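Side-chain contacts in core protein VP7 (Bluetongue virus, PDB 1BVP), which forms trimeric capsomers that assemble on the VP3 scaffold as part of the inner capsid of the virus: residues Arg7-Met12 against Thr103-Glu108; Asn41-Arg46 against Ile91-Thr96; Glu192-Ala195 against Ser201-Thr204; Val215-Arg218 against Ile222-Trp225. One frame throughout, in Å; residues are numbered along the deposited sequence.

Contact 1 (Arg7-Met12 against Thr103-Glu108)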
loop_
_atom_site.group_PDB
_atom_site.type_symbol
_atom_site.label_atom_id
_atom_site.label_comp_id
_atom_site.label_asym_id
_atom_site.label_seq_id
_atom_site.Cartn_x
_atom_site.Cartn_y
_atom_site.Cartn_z
ATOM N N ARG A 7 7.178 -5.943 25.830
ATOM C CA ARG A 7 8.535 -6.014 26.382
ATOM C C ARG A 7 9.549 -6.612 25.430
ATOM O O ARG A 7 10.643 -6.034 25.240
ATOM C CB ARG A 7 8.570 -6.752 27.706
ATOM C CG ARG A 7 7.885 -5.949 28.772
ATOM C CD ARG A 7 7.859 -6.684 30.078
ATOM N NE ARG A 7 7.081 -5.926 31.053
ATOM C CZ ARG A 7 6.004 -6.399 31.669
ATOM N NH1 ARG A 7 5.592 -7.627 31.414
ATOM N NH2 ARG A 7 5.315 -5.638 32.506
ATOM N N ALA A 8 9.208 -7.746 24.822
ATOM C CA ALA A 8 10.137 -8.392 23.874
ATOM C C ALA A 8 10.496 -7.421 22.747
ATOM O O ALA A 8 11.674 -7.234 22.400
ATOM C CB ALA A 8 9.534 -9.618 23.330
ATOM N N LEU A 9 9.473 -6.756 22.226
ATOM C CA LEU A 9 9.616 -5.776 21.160
ATOM C C LEU A 9 10.525 -4.617 21.574
ATOM O O LEU A 9 11.401 -4.175 20.791
ATOM C CB LEU A 9 8.232 -5.238 20.856
ATOM C CG LEU A 9 7.858 -4.734 19.474
ATOM C CD1 LEU A 9 8.153 -5.827 18.459
ATOM C CD2 LEU A 9 6.374 -4.436 19.512
ATOM N N THR A 10 10.273 -4.093 22.779
ATOM C CA THR A 10 11.065 -3.004 23.354
ATOM C C THR A 10 12.534 -3.381 23.461
ATOM O O THR A 10 13.410 -2.630 23.022
ATOM C CB THR A 10 10.599 -2.665 24.738
ATOM O OG1 THR A 10 9.280 -2.134 24.673
ATOM C CG2 THR A 10 11.512 -1.617 25.337
ATOM N N VAL A 11 12.803 -4.559 24.016
ATOM C CA VAL A 11 14.176 -5.029 24.165
ATOM C C VAL A 11 14.889 -5.248 22.852
ATOM O O VAL A 11 16.077 -4.885 22.710
ATOM C CB VAL A 11 14.232 -6.316 24.957
ATOM C CG1 VAL A 11 15.632 -6.813 25.018
ATOM C CG2 VAL A 11 13.631 -6.095 26.345
ATOM N N MET A 12 14.190 -5.868 21.893
ATOM C CA MET A 12 14.796 -6.128 20.581
ATOM C C MET A 12 15.094 -4.845 19.841
ATOM O O MET A 12 16.162 -4.726 19.246
ATOM C CB MET A 12 13.937 -7.014 19.711
ATOM C CG MET A 12 13.634 -8.369 20.292
ATOM S SD MET A 12 12.920 -9.413 18.974
ATOM C CE MET A 12 11.226 -8.999 19.062
ATOM N N THR A 103 6.315 3.463 24.653
ATOM C CA THR A 103 5.049 3.922 24.112
ATOM C C THR A 103 4.826 3.320 22.696
ATOM O O THR A 103 3.727 2.855 22.408
ATOM C CB THR A 103 5.045 5.471 24.049
ATOM O OG1 THR A 103 4.916 5.997 25.369
ATOM C CG2 THR A 103 3.909 5.980 23.229
ATOM N N GLU A 104 5.865 3.294 21.849
ATOM C CA GLU A 104 5.787 2.716 20.498
ATOM C C GLU A 104 5.386 1.249 20.574
ATOM O O GLU A 104 4.382 0.840 19.990
ATOM C CB GLU A 104 7.124 2.780 19.769
ATOM C CG GLU A 104 7.654 4.177 19.477
ATOM C CD GLU A 104 7.839 5.085 20.733
ATOM O OE1 GLU A 104 8.421 4.652 21.775
ATOM O OE2 GLU A 104 7.400 6.268 20.657
ATOM N N ALA A 105 6.125 0.460 21.337
ATOM C CA ALA A 105 5.793 -0.946 21.415
ATOM C C ALA A 105 4.376 -1.174 21.960
ATOM O O ALA A 105 3.620 -2.002 21.459
ATOM C CB ALA A 105 6.815 -1.666 22.247
ATOM N N ALA A 106 3.994 -0.402 22.958
ATOM C CA ALA A 106 2.694 -0.568 23.586
ATOM C C ALA A 106 1.616 -0.318 22.566
ATOM O O ALA A 106 0.672 -1.076 22.441
ATOM C CB ALA A 106 2.549 0.432 24.740
ATOM N N ASN A 107 1.737 0.799 21.873
ATOM C CA ASN A 107 0.762 1.185 20.863
ATOM C C ASN A 107 0.684 0.222 19.686
ATOM O O ASN A 107 -0.382 -0.053 19.153
ATOM C CB ASN A 107 1.041 2.606 20.406
ATOM C CG ASN A 107 0.521 3.634 21.390
ATOM O OD1 ASN A 107 -0.600 4.112 21.269
ATOM N ND2 ASN A 107 1.311 3.941 22.393
ATOM N N GLU A 108 1.820 -0.337 19.315
ATOM C CA GLU A 108 1.848 -1.309 18.250
ATOM C C GLU A 108 1.097 -2.601 18.659
ATOM O O GLU A 108 0.259 -3.115 17.913
ATOM C CB GLU A 108 3.285 -1.537 17.882
ATOM C CG GLU A 108 3.536 -2.832 17.211
ATOM C CD GLU A 108 4.938 -2.889 16.588
ATOM O OE1 GLU A 108 5.653 -1.816 16.658
ATOM O OE2 GLU A 108 5.276 -3.994 16.021
#
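Leu9 meets Ala105 and Glu108 through its CB and its two methyls. Its CB lies 4.1 Å from the CB of Ala105, a contact of one methyl-sized group with the base of the leucine. CG stands anti to the backbone N (chi1 -151°), and this brings CD2 to where it meets both Ala105 and Glu108. That methyl does most of the touching: Leu9 CD2 sits 3.9 Å from Ala105 CB and 3.6 Å from Glu108 CD, so the extended glutamate lays its carboxylate end beside the methyl. Leu9 CD1 only grazes Glu108 OE2, at 4.2 Å. No hydrogen bond crosses between the two segments.

The two helical segments run in roughly opposed directions but well inclined, with 141° between their N-to-C directions and axes 8.8 Å apart at the closest approach. This joins helix 2-15 to helix 103-116 in the helical part of the VP7 chain. The CA atoms of Thr10 and Ala105 come nearest, at 6.0 Å, and the small alanine side chain is consistent with that close approach.

Thr10 adds its OG1, 3.5 Å from Ala105 CB. That hydroxyl is engaged by hydrogen bonds with Ala6 O in its own helix and with Thr102 N just before the other one, tying the two helices beside the methyl contact. Helix 304-323 packs on the same pair: Leu312 and Thr315 against Leu9, Leu311 against Glu108.

Contact 2 (Asn41-Arg46 against Ile91-Thr96)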
loop_
_atom_site.group_PDB
_atom_site.type_symbol
_atom_site.label_atom_id
_atom_site.label_comp_id
_atom_site.label_asym_id
_atom_site.label_seq_id
_atom_site.Cartn_x
_atom_site.Cartn_y
_atom_site.Cartn_z
ATOM N N ASN A 41 19.915 -12.687 32.373
ATOM C CA ASN A 41 21.092 -13.436 32.814
ATOM C C ASN A 41 20.831 -14.175 34.143
ATOM O O ASN A 41 21.247 -15.325 34.333
ATOM C CB ASN A 41 22.293 -12.510 32.916
ATOM C CG ASN A 41 22.855 -12.145 31.556
ATOM O OD1 ASN A 41 23.604 -11.192 31.420
ATOM N ND2 ASN A 41 22.513 -12.928 30.537
ATOM N N GLY A 42 20.030 -13.573 35.008
ATOM C CA GLY A 42 19.737 -14.219 36.267
ATOM C C GLY A 42 18.915 -15.489 36.206
ATOM O O GLY A 42 19.250 -16.463 36.871
ATOM N N LEU A 43 17.815 -15.465 35.461
ATOM C CA LEU A 43 16.932 -16.627 35.343
ATOM C C LEU A 43 17.405 -17.673 34.338
ATOM O O LEU A 43 16.944 -18.813 34.340
ATOM C CB LEU A 43 15.535 -16.171 34.926
ATOM C CG LEU A 43 14.671 -15.366 35.887
ATOM C CD1 LEU A 43 13.337 -15.121 35.223
ATOM C CD2 LEU A 43 14.456 -16.149 37.156
ATOM N N THR A 44 18.362 -17.280 33.516
ATOM C CA THR A 44 18.884 -18.084 32.422
ATOM C C THR A 44 20.295 -18.604 32.597
ATOM O O THR A 44 20.654 -19.627 32.022
ATOM C CB THR A 44 18.814 -17.175 31.170
ATOM O OG1 THR A 44 17.585 -17.408 30.489
ATOM C CG2 THR A 44 19.997 -17.280 30.265
ATOM N N LEU A 45 21.111 -17.833 33.307
ATOM C CA LEU A 45 22.505 -18.152 33.567
ATOM C C LEU A 45 23.366 -17.913 32.362
ATOM O O LEU A 45 24.420 -18.536 32.193
ATOM C CB LEU A 45 22.683 -19.581 34.084
ATOM C CG LEU A 45 22.390 -19.886 35.559
ATOM C CD1 LEU A 45 21.428 -18.887 36.205
ATOM C CD2 LEU A 45 21.826 -21.310 35.631
ATOM N N ARG A 46 22.901 -17.054 31.473
ATOM C CA ARG A 46 23.728 -16.723 30.330
ATOM C C ARG A 46 24.503 -15.458 30.730
ATOM O O ARG A 46 24.294 -14.918 31.834
ATOM C CB ARG A 46 22.890 -16.586 29.072
ATOM C CG ARG A 46 22.657 -17.951 28.464
ATOM C CD ARG A 46 22.975 -17.942 26.979
ATOM N NE ARG A 46 21.840 -17.438 26.191
ATOM C CZ ARG A 46 21.218 -18.135 25.231
ATOM N NH1 ARG A 46 21.619 -19.365 24.896
ATOM N NH2 ARG A 46 20.101 -17.664 24.686
ATOM N N ILE A 91 10.075 -16.687 29.482
ATOM C CA ILE A 91 8.717 -16.201 29.694
ATOM C C ILE A 91 8.619 -15.498 31.056
ATOM O O ILE A 91 7.915 -14.505 31.198
ATOM C CB ILE A 91 7.665 -17.359 29.551
ATOM C CG1 ILE A 91 6.259 -16.800 29.698
ATOM C CG2 ILE A 91 7.881 -18.456 30.577
ATOM C CD1 ILE A 91 5.868 -15.898 28.557
ATOM N N GLY A 92 9.361 -16.010 32.043
ATOM C CA GLY A 92 9.384 -15.430 33.378
ATOM C C GLY A 92 10.084 -14.082 33.334
ATOM O O GLY A 92 9.714 -13.147 34.026
ATOM N N VAL A 93 11.123 -13.984 32.530
ATOM C CA VAL A 93 11.808 -12.724 32.380
ATOM C C VAL A 93 10.833 -11.677 31.830
ATOM O O VAL A 93 10.669 -10.597 32.384
ATOM C CB VAL A 93 12.932 -12.863 31.371
ATOM C CG1 VAL A 93 13.543 -11.512 31.109
ATOM C CG2 VAL A 93 13.957 -13.914 31.859
ATOM N N LEU A 94 10.174 -12.010 30.730
ATOM C CA LEU A 94 9.237 -11.097 30.088
ATOM C C LEU A 94 7.988 -10.738 30.901
ATOM O O LEU A 94 7.317 -9.738 30.607
ATOM C CB LEU A 94 8.822 -11.668 28.751
ATOM C CG LEU A 94 9.455 -11.238 27.442
ATOM C CD1 LEU A 94 10.720 -10.472 27.618
ATOM C CD2 LEU A 94 9.660 -12.479 26.637
ATOM N N ALA A 95 7.641 -11.556 31.894
ATOM C CA ALA A 95 6.467 -11.258 32.726
ATOM C C ALA A 95 6.812 -10.413 33.961
ATOM O O ALA A 95 5.951 -10.171 34.786
ATOM C CB ALA A 95 5.764 -12.546 33.142
ATOM N N THR A 96 8.076 -10.001 34.092
ATOM C CA THR A 96 8.572 -9.195 35.221
ATOM C C THR A 96 8.113 -7.749 35.026
ATOM O O THR A 96 8.635 -7.039 34.165
ATOM C CB THR A 96 10.147 -9.186 35.250
ATOM O OG1 THR A 96 10.646 -10.516 35.431
ATOM C CG2 THR A 96 10.692 -8.284 36.360
#
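The side chains of Leu43 and Val93 lie alongside one another, pointing opposite ways, so the contact is made along their flanks. Leu43 CD1 comes 3.6 Å from Val93 CG2, and the same valine methyl is 4.1 Å from Leu43 CB; one methyl of Val93 therefore faces both the base and one branch of the leucine. The torsions account for this. In Leu43, CG lies beside the backbone N and anti to the carbonyl carbon (chi1 -68°), which sends the side chain across to the other helix, while in Val93 it is CG2 that occupies the position beside its own N and turns to the leucine.

Leu43 CD1 also reaches the backbone of the partner, 3.7 Å from Val93 N and 3.9 Å from Gly92 C. The missing side chain at Gly92 leaves this methyl against the main chain. No hydrogen bond spans the two segments, and the evidence is for apolar packing alone, with Leu43 on the exposed side and Val93 buried.

Each segment takes in the C-terminal end of a helix and the residues after it: Leu45, with a positive phi of 76°, is the first residue to leave helix 27-44, and helix 90-94 stops at Leu94. Helix 55-73 lies against Val93 and Leu94 through Met68, helix 2-15 touches Ile91 and Leu94 through Ile4, and Arg39 of helix 27-44 hydrogen-bonds Thr96 OG1.

Contact 3 (Glu192-Ala195 against Ser201-Thr204)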
loop_
_atom_site.group_PDB
_atom_site.type_symbol
_atom_site.label_atom_id
_atom_site.label_comp_id
_atom_site.label_asym_id
_atom_site.label_seq_id
_atom_site.Cartn_x
_atom_site.Cartn_y
_atom_site.Cartn_z
ATOM N N GLU A 192 -21.147 -0.233 -27.337
ATOM C CA GLU A 192 -21.471 0.445 -28.587
ATOM C C GLU A 192 -21.342 -0.378 -29.861
ATOM O O GLU A 192 -22.056 -0.102 -30.819
ATOM C CB GLU A 192 -20.629 1.723 -28.688
ATOM C CG GLU A 192 -21.220 2.838 -29.512
ATOM C CD GLU A 192 -22.662 3.134 -29.153
ATOM O OE1 GLU A 192 -23.051 3.046 -27.960
ATOM O OE2 GLU A 192 -23.425 3.461 -30.087
ATOM N N ASN A 193 -20.460 -1.377 -29.886
ATOM C CA ASN A 193 -20.259 -2.208 -31.078
ATOM C C ASN A 193 -19.994 -3.610 -30.602
ATOM O O ASN A 193 -18.975 -3.836 -29.957
ATOM C CB ASN A 193 -19.027 -1.716 -31.846
ATOM C CG ASN A 193 -18.945 -2.261 -33.268
ATOM O OD1 ASN A 193 -17.904 -2.769 -33.699
ATOM N ND2 ASN A 193 -19.999 -2.057 -34.034
ATOM N N PHE A 194 -20.925 -4.527 -30.850
ATOM C CA PHE A 194 -20.763 -5.919 -30.428
ATOM C C PHE A 194 -20.992 -6.928 -31.560
ATOM O O PHE A 194 -21.490 -6.591 -32.614
ATOM C CB PHE A 194 -21.691 -6.245 -29.256
ATOM C CG PHE A 194 -23.157 -6.037 -29.551
ATOM C CD1 PHE A 194 -23.716 -4.761 -29.508
ATOM C CD2 PHE A 194 -23.999 -7.132 -29.776
ATOM C CE1 PHE A 194 -25.101 -4.572 -29.670
ATOM C CE2 PHE A 194 -25.384 -6.959 -29.938
ATOM C CZ PHE A 194 -25.936 -5.683 -29.882
ATOM N N ALA A 195 -20.628 -8.173 -31.320
ATOM C CA ALA A 195 -20.758 -9.232 -32.288
ATOM C C ALA A 195 -22.041 -9.985 -32.073
ATOM O O ALA A 195 -22.365 -10.345 -30.934
ATOM C CB ALA A 195 -19.591 -10.196 -32.172
ATOM N N SER A 201 -21.312 -7.221 -36.816
ATOM C CA SER A 201 -21.425 -6.152 -35.843
ATOM C C SER A 201 -22.837 -5.623 -35.682
ATOM O O SER A 201 -23.614 -5.597 -36.613
ATOM C CB SER A 201 -20.517 -5.003 -36.243
ATOM O OG SER A 201 -19.179 -5.459 -36.353
ATOM N N GLN A 202 -23.125 -5.113 -34.499
ATOM C CA GLN A 202 -24.417 -4.539 -34.182
ATOM C C GLN A 202 -24.128 -3.380 -33.195
ATOM O O GLN A 202 -23.108 -3.383 -32.502
ATOM C CB GLN A 202 -25.305 -5.616 -33.565
ATOM C CG GLN A 202 -26.696 -5.154 -33.216
ATOM C CD GLN A 202 -27.666 -5.288 -34.362
ATOM O OE1 GLN A 202 -27.347 -5.885 -35.394
ATOM N NE2 GLN A 202 -28.862 -4.735 -34.189
ATOM N N GLN A 203 -24.981 -2.363 -33.190
ATOM C CA GLN A 203 -24.814 -1.208 -32.309
ATOM C C GLN A 203 -25.855 -1.216 -31.211
ATOM O O GLN A 203 -26.947 -1.775 -31.379
ATOM C CB GLN A 203 -25.058 0.081 -33.075
ATOM C CG GLN A 203 -23.887 0.979 -33.176
ATOM C CD GLN A 203 -23.013 0.599 -34.328
ATOM O OE1 GLN A 203 -22.607 -0.565 -34.473
ATOM N NE2 GLN A 203 -22.754 1.570 -35.203
ATOM N N THR A 204 -25.531 -0.567 -30.101
ATOM C CA THR A 204 -26.479 -0.427 -29.012
ATOM C C THR A 204 -26.961 1.016 -29.115
ATOM O O THR A 204 -26.143 1.944 -29.174
ATOM C CB THR A 204 -25.846 -0.731 -27.645
ATOM O OG1 THR A 204 -25.507 -2.130 -27.586
ATOM C CG2 THR A 204 -26.849 -0.441 -26.535
#
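The beta hairpin of strands 183-195 and 201-203 is joined here by antiparallel pairing close to its turn. Phe194 and Gln202 form the hydrogen-bonded pair: Phe194 N donates to Gln202 O at 3.0 Å and nearly straight (166°), and Gln202 N returns a more bent bond to Phe194 O at 2.9 Å. Ala195 and Ser201 follow as a non-hydrogen-bonded pair.

Side chains also meet on both faces of the ladder. With Phe194 and Gln202 on one face, the Gln202 side chain runs alongside the ring and in the same direction. Its CB stands over one face of the Phe194 ring, 3.9 Å from the centroid and 19° off the normal, a CH-pi contact, while Gln202 CG reaches Phe194 CZ at 3.5 Å. Phe194 CG is held between its own backbone N and carbonyl carbon, folding the ring back over the partner strand. Thr204 OG1, which hydrogen-bonds Ile191 O and Met242 N, approaches the ring obliquely at CE1. On the other face Asn193 ND2 gives a hydrogen bond to Gln203 OE1 at 3.0 Å, bent to 135°, from above the carbonyl plane and with the two amide planes steeply inclined.

Asn193 also pairs in a parallel ladder with a strand of the second subunit, and Arg140 of that subunit hydrogen-bonds Ser201 OG. The arrangement is that of an antiparallel beta hairpin whose sheet continues across a trimer interface.

Contact 4 (Val215-Arg218 against Ile222-Trp225)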
loop_
_atom_site.group_PDB
_atom_site.type_symbol
_atom_site.label_atom_id
_atom_site.label_comp_id
_atom_site.label_asym_id
_atom_site.label_seq_id
_atom_site.Cartn_x
_atom_site.Cartn_y
_atom_site.Cartn_z
ATOM N N VAL A 215 -34.250 3.340 -8.542
ATOM C CA VAL A 215 -33.739 4.633 -8.985
ATOM C C VAL A 215 -32.790 4.505 -10.199
ATOM O O VAL A 215 -31.989 3.577 -10.320
ATOM C CB VAL A 215 -33.154 5.489 -7.789
ATOM C CG1 VAL A 215 -32.418 4.623 -6.798
ATOM C CG2 VAL A 215 -32.229 6.591 -8.306
ATOM N N ASP A 216 -32.905 5.450 -11.109
ATOM C CA ASP A 216 -32.124 5.420 -12.327
ATOM C C ASP A 216 -30.695 5.858 -12.183
ATOM O O ASP A 216 -30.435 6.967 -11.721
ATOM C CB ASP A 216 -32.809 6.289 -13.380
ATOM C CG ASP A 216 -32.900 5.606 -14.714
ATOM O OD1 ASP A 216 -33.713 4.630 -14.851
ATOM O OD2 ASP A 216 -32.132 6.052 -15.607
ATOM N N MET A 217 -29.773 5.032 -12.666
ATOM C CA MET A 217 -28.351 5.345 -12.590
ATOM C C MET A 217 -27.702 5.621 -13.946
ATOM O O MET A 217 -27.892 4.867 -14.893
ATOM C CB MET A 217 -27.594 4.216 -11.882
ATOM C CG MET A 217 -28.132 3.801 -10.483
ATOM S SD MET A 217 -28.134 5.061 -9.117
ATOM C CE MET A 217 -26.980 6.395 -9.774
ATOM N N ARG A 218 -26.951 6.716 -14.038
ATOM C CA ARG A 218 -26.238 7.083 -15.256
ATOM C C ARG A 218 -25.104 6.117 -15.552
ATOM O O ARG A 218 -24.545 5.483 -14.656
ATOM C CB ARG A 218 -25.610 8.451 -15.111
ATOM C CG ARG A 218 -26.582 9.576 -14.922
ATOM C CD ARG A 218 -25.862 10.879 -15.210
ATOM N NE ARG A 218 -25.035 10.727 -16.413
ATOM C CZ ARG A 218 -24.241 11.667 -16.912
ATOM N NH1 ARG A 218 -24.153 12.860 -16.323
ATOM N NH2 ARG A 218 -23.533 11.406 -18.007
ATOM N N ILE A 222 -19.560 5.825 -10.850
ATOM C CA ILE A 222 -19.531 4.791 -9.810
ATOM C C ILE A 222 -20.825 4.739 -9.023
ATOM O O ILE A 222 -21.337 5.763 -8.576
ATOM C CB ILE A 222 -18.353 4.981 -8.826
ATOM C CG1 ILE A 222 -17.053 4.785 -9.579
ATOM C CG2 ILE A 222 -18.378 3.905 -7.761
ATOM C CD1 ILE A 222 -15.866 5.211 -8.809
ATOM N N ILE A 223 -21.305 3.526 -8.808
ATOM C CA ILE A 223 -22.519 3.291 -8.090
ATOM C C ILE A 223 -22.212 2.433 -6.870
ATOM O O ILE A 223 -21.571 1.384 -6.965
ATOM C CB ILE A 223 -23.496 2.514 -8.984
ATOM C CG1 ILE A 223 -23.980 3.393 -10.128
ATOM C CG2 ILE A 223 -24.654 1.936 -8.169
ATOM C CD1 ILE A 223 -24.531 2.564 -11.271
ATOM N N ALA A 224 -22.705 2.874 -5.727
ATOM C CA ALA A 224 -22.539 2.137 -4.496
ATOM C C ALA A 224 -23.759 1.238 -4.366
ATOM O O ALA A 224 -24.861 1.703 -4.084
ATOM C CB ALA A 224 -22.467 3.098 -3.358
ATOM N N TRP A 225 -23.577 -0.047 -4.577
ATOM C CA TRP A 225 -24.697 -0.968 -4.513
ATOM C C TRP A 225 -24.511 -1.950 -3.368
ATOM O O TRP A 225 -23.464 -2.590 -3.248
ATOM C CB TRP A 225 -24.789 -1.711 -5.858
ATOM C CG TRP A 225 -25.848 -2.798 -5.947
ATOM C CD1 TRP A 225 -27.158 -2.694 -5.580
ATOM C CD2 TRP A 225 -25.665 -4.157 -6.392
ATOM N NE1 TRP A 225 -27.794 -3.899 -5.745
ATOM C CE2 TRP A 225 -26.904 -4.816 -6.239
ATOM C CE3 TRP A 225 -24.579 -4.879 -6.901
ATOM C CZ2 TRP A 225 -27.090 -6.172 -6.579
ATOM C CZ3 TRP A 225 -24.763 -6.236 -7.242
ATOM C CH2 TRP A 225 -26.008 -6.862 -7.078
#
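The backbones of Val215-Arg218 and Ile222-Trp225 stay well apart: their nearest CA atoms, those of Met217 and Ile223, are 7.6 Å from each other, and no hydrogen bond passes between the segments. Met217 and Ile223 both have extended backbone angles, yet the strands are not paired with each other.

Two side chains make the contact; both start toward the opposite segment and cross at a slant. Ile223 puts CD1 at the front, 3.5 Å from Met217 CB and 3.9 Å from Met217 CG; its CG1 follows at 4.1 Å from the same CB. On the methionine the touching is thus done by the first two carbons. Its chain then bends at chi2 (-62°), and SD and CE stay farther off, Met217 CE about 4.3 Å from Ile223 CG1.

By backbone pairing each strand has a different neighbour. Met217 pairs with Val210 of strand 209-212, whereas Ile223 pairs with Leu186 of strand 183-195. A side-chain bond is the exception: the indole N-H of Trp188 (NE1), also on strand 183-195, is hydrogen-bonded to Met217 O. Val212 touches both Met217 and Ile223, so the contact bridges two neighbouring sheets.

In the fold
Contacts 1 and 2 belong to the helical part of the chain, with centres about 17 Å apart, and they touch: Arg7 NH1 lies 2.8 Å from Leu94 O, a probable hydrogen bond. In sequence, contact 2 falls between the two segments of contact 1. Contacts 3 and 4 belong to the beta part, their centres about 24 Å apart and their nearest atoms about 13 Å; both reach one sheet, in which strands 183-195 and 223-225 are neighbours. The two groups are far apart, with about 62 Å between the centres of contacts 1 and 3. Contacts 1, 3 and 4 also touch the second subunit, so trimer contacts involve both parts of the chain.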